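Local coordinates for 2,3-dihydroxy-2,3-dihydrophenylpropionate dehydrogenase (PDB 5XTF), which catalyses the NAD(+)-dependent oxidation of naphthalene cis-dihydrodiol to 1,2-dihydroxynaphthalene in the breakdown of aromatic hydrocarbons, at residues B[23-28]-B[95-100]. Numbering follows the deposited sequence.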
# COMPACT_ATOMS: atom_id res chain seq x y z
N GLN B 23 -22.69 16.14 -25.02
CA GLN B 23 -23.63 15.35 -24.22
C GLN B 23 -23.00 14.08 -23.67
O GLN B 23 -22.59 13.20 -24.44
CB GLN B 23 -24.84 15.00 -25.06
CG GLN B 23 -25.91 14.34 -24.23
CD GLN B 23 -26.22 15.15 -22.98
OE1 GLN B 23 -25.90 14.72 -21.87
NE2 GLN B 23 -26.82 16.33 -23.15
N GLN B 24 -22.94 13.96 -22.35
CA GLN B 24 -22.36 12.78 -21.72
C GLN B 24 -23.46 11.85 -21.22
O GLN B 24 -24.55 12.29 -20.85
CB GLN B 24 -21.44 13.14 -20.55
CG GLN B 24 -20.24 13.98 -20.94
CD GLN B 24 -19.33 13.28 -21.91
OE1 GLN B 24 -18.58 12.39 -21.51
NE2 GLN B 24 -19.40 13.66 -23.19
N VAL B 25 -23.14 10.56 -21.19
CA VAL B 25 -24.07 9.48 -20.86
C VAL B 25 -23.38 8.53 -19.89
O VAL B 25 -22.26 8.07 -20.17
CB VAL B 25 -24.52 8.72 -22.12
CG1 VAL B 25 -25.29 7.49 -21.73
CG2 VAL B 25 -25.33 9.64 -23.03
N VAL B 26 -24.04 8.21 -18.78
CA VAL B 26 -23.49 7.32 -17.76
C VAL B 26 -24.48 6.20 -17.48
O VAL B 26 -25.69 6.42 -17.46
CB VAL B 26 -23.15 8.08 -16.46
CG1 VAL B 26 -24.39 8.71 -15.85
CG2 VAL B 26 -22.47 7.14 -15.45
N SER B 27 -23.95 5.01 -17.22
CA SER B 27 -24.77 3.85 -16.88
C SER B 27 -24.33 3.27 -15.54
O SER B 27 -23.15 2.98 -15.35
CB SER B 27 -24.66 2.81 -17.98
OG SER B 27 -25.50 1.74 -17.66
N ILE B 28 -25.29 3.06 -14.64
CA ILE B 28 -25.04 2.81 -13.22
C ILE B 28 -25.73 1.51 -12.80
O ILE B 28 -26.96 1.42 -12.88
CB ILE B 28 -25.56 3.98 -12.36
CG1 ILE B 28 -24.98 5.31 -12.88
CG2 ILE B 28 -25.30 3.76 -10.87
CD1 ILE B 28 -25.64 6.56 -12.32
N PHE B 95 -29.83 6.59 -25.99
CA PHE B 95 -28.97 7.77 -25.93
C PHE B 95 -27.86 7.80 -26.98
O PHE B 95 -27.19 8.84 -27.10
CB PHE B 95 -28.34 7.90 -24.54
CG PHE B 95 -29.34 8.10 -23.43
CD1 PHE B 95 -30.22 9.19 -23.45
CD2 PHE B 95 -29.41 7.21 -22.36
CE1 PHE B 95 -31.15 9.37 -22.43
CE2 PHE B 95 -30.33 7.39 -21.34
CZ PHE B 95 -31.20 8.46 -21.37
N GLY B 96 -27.63 6.73 -27.73
CA GLY B 96 -26.69 6.81 -28.84
C GLY B 96 -25.28 6.35 -28.59
O GLY B 96 -24.67 5.70 -29.44
N HIS B 97 -24.74 6.68 -27.42
CA HIS B 97 -23.37 6.31 -27.05
C HIS B 97 -23.33 6.13 -25.54
O HIS B 97 -24.31 6.35 -24.83
CB HIS B 97 -22.37 7.37 -27.52
CG HIS B 97 -22.54 8.69 -26.84
ND1 HIS B 97 -23.43 9.65 -27.28
CD2 HIS B 97 -21.98 9.19 -25.71
CE1 HIS B 97 -23.39 10.69 -26.47
NE2 HIS B 97 -22.53 10.43 -25.50
N LEU B 98 -22.17 5.70 -25.03
CA LEU B 98 -21.97 5.53 -23.60
C LEU B 98 -20.62 6.12 -23.25
O LEU B 98 -19.61 5.73 -23.84
CB LEU B 98 -22.05 4.05 -23.19
CG LEU B 98 -21.75 3.73 -21.72
CD1 LEU B 98 -22.83 4.27 -20.78
CD2 LEU B 98 -21.61 2.25 -21.53
N ASP B 99 -20.59 7.05 -22.29
CA ASP B 99 -19.32 7.66 -21.89
C ASP B 99 -18.72 7.05 -20.62
O ASP B 99 -17.50 7.01 -20.50
CB ASP B 99 -19.48 9.17 -21.68
CG ASP B 99 -19.89 9.88 -22.95
OD1 ASP B 99 -19.01 10.14 -23.80
OD2 ASP B 99 -21.10 10.19 -23.10
N CYS B 100 -19.53 6.60 -19.67
CA CYS B 100 -19.00 6.13 -18.40
C CYS B 100 -19.84 4.97 -17.92
O CYS B 100 -21.07 4.99 -18.03
CB CYS B 100 -19.01 7.25 -17.35
SG CYS B 100 -18.24 6.79 -15.74
O HOH W 1 -18.99 11.60 -25.77
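V25 meets F95, H97 and D99 where strand 25-28, first in sequence and lying between strands 49-54 and 100-103 in the parallel Rossmann-type sheet of this short-chain dehydrogenase, is joined by the loop that leads from helix 81-95 into strand 100-103. The two methyls of V25 divide the work. V25 CG1, anti to the backbone N (chi1 171°), lies 3.4 Å from H97 O. V25 CG2 sits over one face of the H97 imidazole in a CH-pi contact, 4.2 Å from the ring centroid, and also touches F95 CB. The same ring uses its edge for polar contact: H97 NE2 donates to Q23 O at 3.0 Å, nearly in the ring plane, and makes a weak bond to D99 OD2. D99 OD2 accepts V25 N on its anti side at 2.8 Å, so that a side chain, not a backbone carbonyl, takes this amide. Q24 crosses D99 at about a right angle, and both reach R256, D99 OD1 by a salt bridge and Q24 OE1 by a hydrogen bond. An alanine in place of D99 would probably leave V25 N without this acceptor and take one counter-charge from R256. Farther along, L98 CD1 packs 3.6 Å from S27 CB, and V26 pairs with C100 in parallel register, V26 CG2 against C100 CB. V25 O accepts from two successive amides, D99 N at 2.9 Å and C100 N at 3.1 Å.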